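Local coordinates for protein Ika8 (Synthetic construct, PDB 6G6O) that is a computationally designed, symmetrical eight-bladed beta-propeller of WD40-type repeats, with no known natural function, at residues G115-W120 and S136-L141; N146-G151 and W160-G165; A180-K185 and L221-N226; D292-E297 and D314-V319. All coordinates share one frame; numbering follows the deposited sequence.

Contacts 1, 2 and 4 are partly buried, while contact 3 is a surface contact, between first strands around the central channel. Contacts 1 and 2 meet in one blade: strand 138-144 of contact 1 pairs with strand 147-152 of contact 2. Contact 2 is a hairpin within that blade and is held by backbone hydrogen bonds. Contacts 1 and 3 join neighbouring blades by apolar and van der Waals contact. Contact 3 touches both earlier contacts through Leu181, and contact 2 also through Phe183. Contact 4 sits across the propeller, about 29 Å from contact 1 between centres. It joins a loop to a tight turn and the start of strand 317-321, mainly by side-chain hydrogen bonds.

Contact 1 (G115-W120 and S136-L141); sequences GTIKVW and SEVTAL
The backbones come together at one end, where Gly115 and Glu137 have their CA atoms 4.8 Å apart, and diverge from there. The closest approach is Gly115 CA to Ser136 O at 3.1 Å. Gly115 has a positive phi of 99°, and a CB here would press on Ser136 O and on the carbonyl of the preceding residue. The missing side chain is what lets the two backbones come so close.

Val138 carries the side-chain part. Its CG1 is anti to the backbone N (chi1 -176°), and CG2 is the branch that does the touching. CG2 lies 3.6 Å from Gly115 O and 3.8 Å from Gly115 CA. The same methyl meets Ile117 CG1 at 4.1 Å. The Ile117 and Val138 side chains cross at about a right angle, so they touch over a small patch. Ile117 also packs on Val109 of its own blade and on Ser150 of the next.

Strand 117-121 is the third of one WD-type blade, and strand 138-144 is the first of the following blade. Gly115 is tied by a backbone hydrogen bond to His134, in the loop from strand 127-131 to strand 138-144. Beyond Val138, Thr139 and Ala140 both face Gly151 in a classic beta bulge. Between the two segments shape makes the fit; a polar link beside it is Val138 O with Thr99 OG1 of the preceding blade.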
loop_
_atom_site.group_PDB
_atom_site.type_symbol
_atom_site.label_atom_id
_atom_site.label_comp_id
_atom_site.label_asym_id
_atom_site.label_seq_id
_atom_site.Cartn_x
_atom_site.Cartn_y
_atom_site.Cartn_z
ATOM N N GLY A 115 8.059 -13.993 7.127
ATOM C CA GLY A 115 6.863 -14.035 7.935
ATOM C C GLY A 115 6.953 -13.280 9.240
ATOM O O GLY A 115 5.926 -13.109 9.907
ATOM N N THR A 116 8.139 -12.816 9.617
ATOM C CA THR A 116 8.310 -12.154 10.900
ATOM C C THR A 116 7.657 -10.779 10.897
ATOM O O THR A 116 7.658 -10.073 9.885
ATOM C CB THR A 116 9.795 -12.025 11.236
ATOM O OG1 THR A 116 10.508 -11.561 10.084
ATOM C CG2 THR A 116 10.359 -13.371 11.665
ATOM N N ILE A 117 7.091 -10.406 12.041
ATOM C CA ILE A 117 6.477 -9.101 12.241
ATOM C C ILE A 117 7.096 -8.477 13.481
ATOM O O ILE A 117 7.093 -9.090 14.554
ATOM C CB ILE A 117 4.949 -9.200 12.393
ATOM C CG1 ILE A 117 4.337 -9.965 11.222
ATOM C CG2 ILE A 117 4.337 -7.818 12.500
ATOM C CD1 ILE A 117 2.890 -10.329 11.435
ATOM N N LYS A 118 7.629 -7.270 13.336
ATOM C CA LYS A 118 8.264 -6.568 14.439
ATOM C C LYS A 118 7.571 -5.234 14.669
ATOM O O LYS A 118 7.044 -4.620 13.737
ATOM C CB LYS A 118 9.758 -6.349 14.179
ATOM C CG LYS A 118 10.583 -7.627 14.206
ATOM C CD LYS A 118 12.068 -7.318 14.221
ATOM C CE LYS A 118 12.906 -8.582 14.142
ATOM N NZ LYS A 118 14.360 -8.275 14.226
ATOM N N VAL A 119 7.575 -4.797 15.925
ATOM C CA VAL A 119 6.917 -3.568 16.350
ATOM C C VAL A 119 7.966 -2.682 17.002
ATOM O O VAL A 119 8.605 -3.087 17.982
ATOM C CB VAL A 119 5.756 -3.849 17.316
ATOM C CG1 VAL A 119 5.284 -2.564 17.966
ATOM C CG2 VAL A 119 4.614 -4.533 16.585
ATOM N N TRP A 120 8.143 -1.478 16.465
ATOM C CA TRP A 120 9.175 -0.564 16.923
ATOM C C TRP A 120 8.551 0.677 17.548
ATOM O O TRP A 120 7.413 1.049 17.252
ATOM C CB TRP A 120 10.101 -0.145 15.774
ATOM C CG TRP A 120 10.551 -1.276 14.899
ATOM C CD1 TRP A 120 9.918 -1.756 13.789
ATOM C CD2 TRP A 120 11.740 -2.060 15.053
ATOM N NE1 TRP A 120 10.635 -2.794 13.245
ATOM C CE2 TRP A 120 11.758 -3.001 14.003
ATOM C CE3 TRP A 120 12.789 -2.062 15.977
ATOM C CZ2 TRP A 120 12.784 -3.932 13.852
ATOM C CZ3 TRP A 120 13.806 -2.987 15.826
ATOM C CH2 TRP A 120 13.796 -3.909 14.773
ATOM N N SER A 136 4.871 -17.521 6.252
ATOM C CA SER A 136 4.795 -17.158 4.847
ATOM C C SER A 136 5.049 -15.664 4.739
ATOM O O SER A 136 4.904 -14.921 5.714
ATOM C CB SER A 136 3.435 -17.525 4.245
ATOM O OG SER A 136 3.443 -17.403 2.834
ATOM N N GLU A 137 5.425 -15.236 3.538
ATOM C CA GLU A 137 5.747 -13.835 3.300
ATOM C C GLU A 137 4.563 -12.943 3.642
ATOM O O GLU A 137 3.459 -13.134 3.125
ATOM C CB GLU A 137 6.156 -13.639 1.842
ATOM C CG GLU A 137 6.538 -12.216 1.494
ATOM C CD GLU A 137 6.943 -12.066 0.047
ATOM O OE1 GLU A 137 6.478 -11.105 -0.603
ATOM O OE2 GLU A 137 7.722 -12.911 -0.442
ATOM N N VAL A 138 4.795 -11.972 4.524
ATOM C CA VAL A 138 3.759 -11.005 4.871
ATOM C C VAL A 138 3.506 -10.106 3.668
ATOM O O VAL A 138 4.411 -9.414 3.190
ATOM C CB VAL A 138 4.164 -10.185 6.101
ATOM C CG1 VAL A 138 3.035 -9.256 6.515
ATOM C CG2 VAL A 138 4.557 -11.104 7.250
ATOM N N THR A 139 2.269 -10.115 3.170
ATOM C CA THR A 139 1.909 -9.318 2.008
ATOM C C THR A 139 1.075 -8.089 2.335
ATOM O O THR A 139 1.023 -7.169 1.515
ATOM C CB THR A 139 1.146 -10.175 0.987
ATOM O OG1 THR A 139 -0.073 -10.649 1.572
ATOM C CG2 THR A 139 1.989 -11.362 0.548
ATOM N N ALA A 140 0.434 -8.044 3.502
ATOM C CA ALA A 140 -0.412 -6.921 3.875
ATOM C C ALA A 140 -0.236 -6.618 5.354
ATOM O O ALA A 140 0.001 -7.518 6.164
ATOM C CB ALA A 140 -1.887 -7.200 3.564
ATOM N N LEU A 141 -0.364 -5.339 5.702
ATOM C CA LEU A 141 -0.143 -4.887 7.075
ATOM C C LEU A 141 -0.982 -3.640 7.318
ATOM O O LEU A 141 -0.688 -2.580 6.759
ATOM C CB LEU A 141 1.334 -4.598 7.327
ATOM C CG LEU A 141 2.130 -5.540 8.231
ATOM C CD1 LEU A 141 3.338 -4.814 8.800
ATOM C CD2 LEU A 141 1.261 -6.091 9.350
#

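Contact 2 (N146-G151 and W160-G165); sequences NIVVSG and WYIGTG
This antiparallel beta hairpin forms the middle of one propeller blade, with Val148 and Trp160 as a hydrogen-bonded pair and Ile147 and Tyr161 as a non-hydrogen-bonded pair. Val148 N gives to Trp160 O at 2.9 Å, and Trp160 N gives to Val148 O at 2.8 Å. A third bond, Ile162 N to Asn146 O at 2.9 Å, continues the ladder past the end of the strands.

Asn146 O has a second neighbour. It lies over one face of the Tyr161 ring, offset toward the rim, and is 3.4 Å from CD1. Ile147 CG1 reaches the same ring obliquely, 3.6 Å from Tyr161 CD1. The tyrosine CG is anti to its backbone N (chi1 -164°), on the side of the carbonyl carbon. An alanine in place of Tyr161 would probably leave Asn146 O and Ile147 CG1 without the ring they pack against and open a gap there.

Val148 CG2 meets Ile162 CG1 at 3.7 Å. Both side chains also pack on Phe143 of the blade's first strand, and Ile162 touches Val119 of the preceding blade. The Trp160 ring meets the ring of His131 and also packs on Ile117. The hydroxyl of Ser150 is hydrogen-bonded to His134 NE2. At the indole edge, in the ring plane, Ser150 OG only neighbours Trp160 NE1, at 3.6 Å.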
loop_
_atom_site.group_PDB
_atom_site.type_symbol
_atom_site.label_atom_id
_atom_site.label_comp_id
_atom_site.label_asym_id
_atom_site.label_seq_id
_atom_site.Cartn_x
_atom_site.Cartn_y
_atom_site.Cartn_z
ATOM N N ASN A 146 -3.426 0.389 18.368
ATOM C CA ASN A 146 -2.643 -0.663 19.015
ATOM C C ASN A 146 -3.055 -2.062 18.564
ATOM O O ASN A 146 -2.798 -3.044 19.265
ATOM C CB ASN A 146 -2.725 -0.559 20.543
ATOM C CG ASN A 146 -1.716 0.417 21.117
ATOM O OD1 ASN A 146 -0.540 0.398 20.753
ATOM N ND2 ASN A 146 -2.172 1.275 22.022
ATOM N N ILE A 147 -3.692 -2.171 17.402
ATOM C CA ILE A 147 -4.123 -3.447 16.846
ATOM C C ILE A 147 -3.467 -3.617 15.485
ATOM O O ILE A 147 -3.593 -2.745 14.617
ATOM C CB ILE A 147 -5.655 -3.533 16.728
ATOM C CG1 ILE A 147 -6.312 -3.402 18.105
ATOM C CG2 ILE A 147 -6.069 -4.836 16.058
ATOM C CD1 ILE A 147 -7.824 -3.442 18.067
ATOM N N VAL A 148 -2.767 -4.732 15.303
ATOM C CA VAL A 148 -2.100 -5.061 14.049
ATOM C C VAL A 148 -2.860 -6.199 13.386
ATOM O O VAL A 148 -3.109 -7.236 14.012
ATOM C CB VAL A 148 -0.629 -5.448 14.275
ATOM C CG1 VAL A 148 0.036 -5.796 12.953
ATOM C CG2 VAL A 148 0.114 -4.325 14.974
ATOM N N VAL A 149 -3.233 -6.004 12.124
ATOM C CA VAL A 149 -3.868 -7.035 11.313
ATOM C C VAL A 149 -2.956 -7.307 10.127
ATOM O O VAL A 149 -2.691 -6.405 9.323
ATOM C CB VAL A 149 -5.272 -6.622 10.850
ATOM C CG1 VAL A 149 -5.955 -7.780 10.147
ATOM C CG2 VAL A 149 -6.099 -6.158 12.036
ATOM N N SER A 150 -2.477 -8.544 10.020
ATOM C CA SER A 150 -1.472 -8.913 9.036
ATOM C C SER A 150 -1.988 -10.021 8.130
ATOM O O SER A 150 -2.755 -10.888 8.554
ATOM C CB SER A 150 -0.179 -9.371 9.719
ATOM O OG SER A 150 -0.409 -10.516 10.523
ATOM N N GLY A 151 -1.554 -9.977 6.869
ATOM C CA GLY A 151 -1.854 -11.026 5.925
ATOM C C GLY A 151 -0.573 -11.568 5.322
ATOM O O GLY A 151 0.470 -10.916 5.335
ATOM N N TRP A 160 -3.158 -9.124 16.129
ATOM C CA TRP A 160 -2.377 -9.001 17.351
ATOM C C TRP A 160 -2.703 -7.686 18.043
ATOM O O TRP A 160 -3.028 -6.687 17.395
ATOM C CB TRP A 160 -0.866 -9.053 17.076
ATOM C CG TRP A 160 -0.438 -10.061 16.056
ATOM C CD1 TRP A 160 -0.547 -9.953 14.699
ATOM C CD2 TRP A 160 0.192 -11.323 16.309
ATOM N NE1 TRP A 160 -0.034 -11.076 14.093
ATOM C CE2 TRP A 160 0.427 -11.930 15.059
ATOM C CE3 TRP A 160 0.577 -12.000 17.472
ATOM C CZ2 TRP A 160 1.028 -13.183 14.939
ATOM C CZ3 TRP A 160 1.175 -13.243 17.350
ATOM C CH2 TRP A 160 1.393 -13.821 16.093
ATOM N N TYR A 161 -2.603 -7.689 19.369
ATOM C CA TYR A 161 -2.696 -6.472 20.162
ATOM C C TYR A 161 -1.303 -6.113 20.658
ATOM O O TYR A 161 -0.654 -6.921 21.333
ATOM C CB TYR A 161 -3.662 -6.633 21.336
ATOM C CG TYR A 161 -4.082 -5.307 21.928
ATOM C CD1 TYR A 161 -5.092 -4.554 21.343
ATOM C CD2 TYR A 161 -3.456 -4.798 23.059
ATOM C CE1 TYR A 161 -5.474 -3.337 21.873
ATOM C CE2 TYR A 161 -3.832 -3.580 23.596
ATOM C CZ TYR A 161 -4.842 -2.855 22.999
ATOM O OH TYR A 161 -5.222 -1.641 23.528
ATOM N N ILE A 162 -0.847 -4.906 20.315
ATOM C CA ILE A 162 0.501 -4.485 20.670
ATOM C C ILE A 162 0.636 -4.393 22.184
ATOM O O ILE A 162 -0.267 -3.916 22.885
ATOM C CB ILE A 162 0.831 -3.146 19.991
ATOM C CG1 ILE A 162 0.826 -3.317 18.470
ATOM C CG2 ILE A 162 2.172 -2.602 20.475
ATOM C CD1 ILE A 162 1.648 -2.288 17.734
ATOM N N GLY A 163 1.774 -4.858 22.696
ATOM C CA GLY A 163 2.010 -4.882 24.124
ATOM C C GLY A 163 1.729 -6.247 24.714
ATOM O O GLY A 163 2.592 -6.844 25.364
ATOM N N THR A 164 0.513 -6.748 24.489
ATOM C CA THR A 164 0.174 -8.096 24.932
ATOM C C THR A 164 0.939 -9.148 24.140
ATOM O O THR A 164 1.252 -10.218 24.675
ATOM C CB THR A 164 -1.332 -8.326 24.807
ATOM O OG1 THR A 164 -2.034 -7.196 25.338
ATOM C CG2 THR A 164 -1.750 -9.577 25.568
ATOM N N GLY A 165 1.252 -8.865 22.875
ATOM C CA GLY A 165 2.003 -9.775 22.042
ATOM C C GLY A 165 1.229 -10.963 21.515
ATOM O O GLY A 165 1.644 -11.557 20.513
#

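Contact 3 (A180-K185 and L221-N226); sequences ALAFSK and LQFKDN
Ala180 points its methyl at the facing strand, where its CB lies 3.6 Å from Leu221 CB. That CB is also 3.7 Å from Phe223 CE2. The phenyl ring turns its edge to the backbone here: CE2 comes within 3.5 Å of Ala180 C, which lies near the ring plane. Phe223 has CG anti to its carbonyl carbon (chi1 -58°), beside its own backbone N.

At Leu181 it is the backbone that takes part. Its N lies 3.5 Å from Phe223 CE2, and its O is 4.0 Å from Phe223 CD2. The leucine side chain leads away, onto Ala140 and Val149 of the preceding blade. Ala182 turns back to the facing strand, with CB 4.0 Å from Phe223 CB. The ring lies against the two small alanines and also packs on Val189 and Val228. Phe183 then turns to the preceding blade, where it meets Ile147 and Val149.

The two strands run nearly parallel, with axes 14° apart and 6.7 Å at their closest. They do not pair as neighbours in a sheet. Each bonds instead to the second strand of its own blade, as Ala182 does with Val189 and Gln222 with Val229. Leu221 O is hydrogen-bonded to a glycerol, probably from the crystallisation liquor. Side-by-side first strands of successive blades, around the central channel, are the hallmark of a beta-propeller.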
loop_
_atom_site.group_PDB
_atom_site.type_symbol
_atom_site.label_atom_id
_atom_site.label_comp_id
_atom_site.label_asym_id
_atom_site.label_seq_id
_atom_site.Cartn_x
_atom_site.Cartn_y
_atom_site.Cartn_z
ATOM N N ALA A 180 -4.830 -7.350 0.140
ATOM C CA ALA A 180 -5.111 -6.180 0.962
ATOM C C ALA A 180 -6.142 -6.551 2.018
ATOM O O ALA A 180 -6.827 -7.572 1.914
ATOM C CB ALA A 180 -5.607 -4.999 0.121
ATOM N N LEU A 181 -6.243 -5.699 3.038
ATOM C CA LEU A 181 -7.200 -5.896 4.122
ATOM C C LEU A 181 -7.415 -4.569 4.844
ATOM O O LEU A 181 -6.694 -3.596 4.619
ATOM C CB LEU A 181 -6.727 -6.988 5.091
ATOM C CG LEU A 181 -5.294 -6.899 5.621
ATOM C CD1 LEU A 181 -5.257 -6.201 6.969
ATOM C CD2 LEU A 181 -4.676 -8.281 5.722
ATOM N N ALA A 182 -8.424 -4.546 5.716
ATOM C CA ALA A 182 -8.742 -3.374 6.523
ATOM C C ALA A 182 -9.595 -3.817 7.704
ATOM O O ALA A 182 -10.156 -4.915 7.705
ATOM C CB ALA A 182 -9.464 -2.305 5.698
ATOM N N PHE A 183 -9.704 -2.944 8.705
ATOM C CA PHE A 183 -10.395 -3.312 9.933
ATOM C C PHE A 183 -10.832 -2.072 10.704
ATOM O O PHE A 183 -10.149 -1.039 10.686
ATOM C CB PHE A 183 -9.508 -4.182 10.831
ATOM C CG PHE A 183 -8.398 -3.420 11.507
ATOM C CD1 PHE A 183 -7.249 -3.073 10.811
ATOM C CD2 PHE A 183 -8.501 -3.054 12.839
ATOM C CE1 PHE A 183 -6.232 -2.383 11.433
ATOM C CE2 PHE A 183 -7.487 -2.359 13.462
ATOM C CZ PHE A 183 -6.352 -2.023 12.757
ATOM N N SER A 184 -11.981 -2.196 11.381
ATOM C CA SER A 184 -12.535 -1.171 12.273
ATOM C C SER A 184 -13.761 -1.718 13.001
ATOM O O SER A 184 -14.598 -2.385 12.381
ATOM C CB SER A 184 -12.937 0.113 11.532
ATOM O OG SER A 184 -11.946 0.541 10.612
ATOM N N LYS A 185 -13.868 -1.448 14.311
ATOM C CA LYS A 185 -14.996 -1.838 15.151
ATOM C C LYS A 185 -15.007 -3.323 15.468
ATOM O O LYS A 185 -14.259 -3.812 16.313
ATOM C CB LYS A 185 -16.314 -1.505 14.469
ATOM C CG LYS A 185 -17.484 -1.289 15.422
ATOM C CD LYS A 185 -18.664 -2.180 15.016
ATOM C CE LYS A 185 -18.972 -2.152 13.497
ATOM N NZ LYS A 185 -20.370 -2.610 13.131
ATOM N N LEU A 221 -6.073 -4.179 -4.666
ATOM C CA LEU A 221 -7.304 -3.983 -3.919
ATOM C C LEU A 221 -7.245 -2.656 -3.179
ATOM O O LEU A 221 -6.169 -2.119 -2.906
ATOM C CB LEU A 221 -7.553 -5.116 -2.915
ATOM C CG LEU A 221 -8.171 -6.415 -3.423
ATOM C CD1 LEU A 221 -8.542 -7.290 -2.247
ATOM C CD2 LEU A 221 -9.387 -6.133 -4.276
ATOM N N GLN A 222 -8.424 -2.137 -2.850
ATOM C CA GLN A 222 -8.532 -0.907 -2.079
ATOM C C GLN A 222 -9.840 -0.928 -1.304
ATOM O O GLN A 222 -10.889 -1.260 -1.862
ATOM C CB GLN A 222 -8.466 0.324 -2.990
ATOM C CG GLN A 222 -8.027 1.591 -2.280
ATOM C CD GLN A 222 -6.522 1.729 -2.210
ATOM O OE1 GLN A 222 -5.787 0.970 -2.843
ATOM N NE2 GLN A 222 -6.054 2.702 -1.439
ATOM N N PHE A 223 -9.769 -0.582 -0.020
ATOM C CA PHE A 223 -10.933 -0.548 0.857
ATOM C C PHE A 223 -11.121 0.869 1.375
ATOM O O PHE A 223 -10.212 1.432 1.995
ATOM C CB PHE A 223 -10.777 -1.522 2.028
ATOM C CG PHE A 223 -10.563 -2.947 1.610
ATOM C CD1 PHE A 223 -11.633 -3.737 1.227
ATOM C CD2 PHE A 223 -9.295 -3.501 1.615
ATOM C CE1 PHE A 223 -11.440 -5.049 0.847
ATOM C CE2 PHE A 223 -9.099 -4.812 1.236
ATOM C CZ PHE A 223 -10.172 -5.587 0.851
ATOM N N LYS A 224 -12.293 1.440 1.116
ATOM C CA LYS A 224 -12.688 2.725 1.689
ATOM C C LYS A 224 -14.139 2.586 2.122
ATOM O O LYS A 224 -15.028 2.464 1.274
ATOM C CB LYS A 224 -12.515 3.868 0.689
ATOM C CG LYS A 224 -12.382 5.242 1.330
ATOM C CD LYS A 224 -12.273 6.332 0.276
ATOM C CE LYS A 224 -13.627 6.954 -0.026
ATOM N NZ LYS A 224 -14.048 7.917 1.030
ATOM N N ASP A 225 -14.369 2.594 3.433
ATOM C CA ASP A 225 -15.678 2.288 4.025
ATOM C C ASP A 225 -16.030 0.865 3.597
ATOM O O ASP A 225 -15.170 -0.026 3.696
ATOM C CB ASP A 225 -16.686 3.368 3.649
ATOM C CG ASP A 225 -16.277 4.743 4.144
ATOM O OD1 ASP A 225 -16.140 4.915 5.373
ATOM O OD2 ASP A 225 -16.091 5.650 3.305
ATOM N N ASN A 226 -17.245 0.597 3.114
ATOM C CA ASN A 226 -17.667 -0.753 2.764
ATOM C C ASN A 226 -17.636 -1.006 1.259
ATOM O O ASN A 226 -18.421 -1.814 0.751
ATOM C CB ASN A 226 -19.066 -1.030 3.315
ATOM C CG ASN A 226 -19.202 -0.659 4.777
ATOM O OD1 ASN A 226 -18.361 -1.017 5.603
ATOM N ND2 ASN A 226 -20.265 0.063 5.107
#

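Contact 4 (D292-E297 and D314-V319); sequences DGHQSE and DGTVKV
Thr316 OG1 is gripped from two sides of the contact. His294 ND1 donates to it at 2.6 Å, nearly straight at 164° and in the imidazole plane. The hydroxyl in turn donates to Asp314 OD1 at 2.8 Å, on the syn side of the carboxylate. Thr316 N gives a second bond to that oxygen, 3.1 Å from OD1 and from above the carboxylate plane, making an Asx turn. The carboxylate would probably polarise the chain from imidazole to hydroxyl.

An alanine in place of Asp314 would probably leave the Thr316 hydroxyl and N without their acceptor, and the threonine freer to turn from His294. Asp314 CG also rests against Ser296 CB at 3.9 Å.

The extended Lys318 chain runs across the imidazole, antiparallel to the histidine side chain. Its CD lies over one face, 4.1 Å from the ring centroid, a CH-pi contact. The lysine ends at Gly293 O, but the modelled NZ to O distance of 2.4 Å is doubtfully short. His294 NE2 is held by Ser310 OG, so both ring nitrogens are engaged. A histidine linking a strand serine to a tight-turn aspartate, here through a threonine, recalls the Asp-His-Ser/Thr-Trp network of WD40 blades.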
loop_
_atom_site.group_PDB
_atom_site.type_symbol
_atom_site.label_atom_id
_atom_site.label_comp_id
_atom_site.label_asym_id
_atom_site.label_seq_id
_atom_site.Cartn_x
_atom_site.Cartn_y
_atom_site.Cartn_z
ATOM N N ASP A 292 -2.092 7.974 -21.243
ATOM C CA ASP A 292 -0.905 7.126 -21.267
ATOM C C ASP A 292 0.126 7.804 -20.373
ATOM O O ASP A 292 1.031 8.511 -20.825
ATOM C CB ASP A 292 -0.405 6.933 -22.692
ATOM C CG ASP A 292 -1.448 6.305 -23.594
ATOM O OD1 ASP A 292 -2.599 6.793 -23.600
ATOM O OD2 ASP A 292 -1.121 5.327 -24.297
ATOM N N GLY A 293 -0.043 7.598 -19.065
ATOM C CA GLY A 293 0.751 8.337 -18.098
ATOM C C GLY A 293 2.235 8.049 -18.209
ATOM O O GLY A 293 3.058 8.967 -18.257
ATOM N N HIS A 294 2.597 6.773 -18.253
ATOM C CA HIS A 294 3.989 6.372 -18.321
ATOM C C HIS A 294 4.190 5.422 -19.491
ATOM O O HIS A 294 3.242 4.807 -19.989
ATOM C CB HIS A 294 4.444 5.706 -17.016
ATOM C CG HIS A 294 4.234 6.552 -15.798
ATOM N ND1 HIS A 294 5.268 7.182 -15.142
ATOM C CD2 HIS A 294 3.108 6.865 -15.114
ATOM C CE1 HIS A 294 4.789 7.850 -14.108
ATOM N NE2 HIS A 294 3.481 7.675 -14.069
ATOM N N GLN A 295 5.440 5.321 -19.935
ATOM C CA GLN A 295 5.817 4.353 -20.957
ATOM C C GLN A 295 6.099 2.973 -20.380
ATOM O O GLN A 295 6.493 2.077 -21.133
ATOM C CB GLN A 295 7.053 4.831 -21.721
ATOM C CG GLN A 295 6.960 6.231 -22.290
ATOM C CD GLN A 295 8.274 6.682 -22.894
ATOM O OE1 GLN A 295 9.111 5.858 -23.267
ATOM N NE2 GLN A 295 8.465 7.992 -22.988
ATOM N N SER A 296 5.926 2.789 -19.073
ATOM C CA SER A 296 6.169 1.512 -18.423
ATOM C C SER A 296 5.076 1.266 -17.394
ATOM O O SER A 296 4.283 2.154 -17.074
ATOM C CB SER A 296 7.553 1.469 -17.761
ATOM O OG SER A 296 8.519 0.909 -18.630
ATOM N N GLU A 297 5.057 0.043 -16.868
ATOM C CA GLU A 297 4.031 -0.375 -15.921
ATOM C C GLU A 297 3.953 0.574 -14.733
ATOM O O GLU A 297 4.969 0.897 -14.112
ATOM C CB GLU A 297 4.326 -1.797 -15.441
ATOM C CG GLU A 297 3.760 -2.132 -14.073
ATOM C CD GLU A 297 4.188 -3.503 -13.593
ATOM O OE1 GLU A 297 4.177 -4.449 -14.408
ATOM O OE2 GLU A 297 4.537 -3.636 -12.403
ATOM N N ASP A 314 10.097 2.317 -15.309
ATOM C CA ASP A 314 11.274 2.945 -15.892
ATOM C C ASP A 314 11.906 3.979 -14.973
ATOM O O ASP A 314 12.981 4.496 -15.293
ATOM C CB ASP A 314 10.930 3.591 -17.242
ATOM C CG ASP A 314 9.769 4.562 -17.155
ATOM O OD1 ASP A 314 9.309 4.857 -16.032
ATOM O OD2 ASP A 314 9.314 5.033 -18.219
ATOM N N GLY A 315 11.273 4.283 -13.843
ATOM C CA GLY A 315 11.799 5.243 -12.898
ATOM C C GLY A 315 11.158 6.610 -12.951
ATOM O O GLY A 315 11.582 7.500 -12.204
ATOM N N THR A 316 10.153 6.807 -13.799
ATOM C CA THR A 316 9.517 8.109 -13.926
ATOM C C THR A 316 8.515 8.321 -12.799
ATOM O O THR A 316 7.722 7.430 -12.482
ATOM C CB THR A 316 8.819 8.238 -15.280
ATOM O OG1 THR A 316 7.829 7.212 -15.411
ATOM C CG2 THR A 316 9.822 8.119 -16.414
ATOM N N VAL A 317 8.562 9.503 -12.191
ATOM C CA VAL A 317 7.576 9.941 -11.212
ATOM C C VAL A 317 6.852 11.141 -11.799
ATOM O O VAL A 317 7.493 12.093 -12.258
ATOM C CB VAL A 317 8.226 10.297 -9.861
ATOM C CG1 VAL A 317 7.161 10.579 -8.818
ATOM C CG2 VAL A 317 9.146 9.179 -9.404
ATOM N N LYS A 318 5.523 11.092 -11.795
ATOM C CA LYS A 318 4.713 12.146 -12.387
ATOM C C LYS A 318 3.627 12.580 -11.414
ATOM O O LYS A 318 3.129 11.784 -10.613
ATOM C CB LYS A 318 4.091 11.691 -13.715
ATOM C CG LYS A 318 5.119 11.454 -14.814
ATOM C CD LYS A 318 4.466 11.071 -16.126
ATOM C CE LYS A 318 5.500 10.909 -17.227
ATOM N NZ LYS A 318 4.880 10.478 -18.508
ATOM N N VAL A 319 3.274 13.860 -11.493
ATOM C CA VAL A 319 2.279 14.475 -10.622
ATOM C C VAL A 319 1.169 15.031 -11.501
ATOM O O VAL A 319 1.409 15.934 -12.312
ATOM C CB VAL A 319 2.893 15.579 -9.748
ATOM C CG1 VAL A 319 1.815 16.276 -8.938
ATOM C CG2 VAL A 319 3.964 15.001 -8.839
#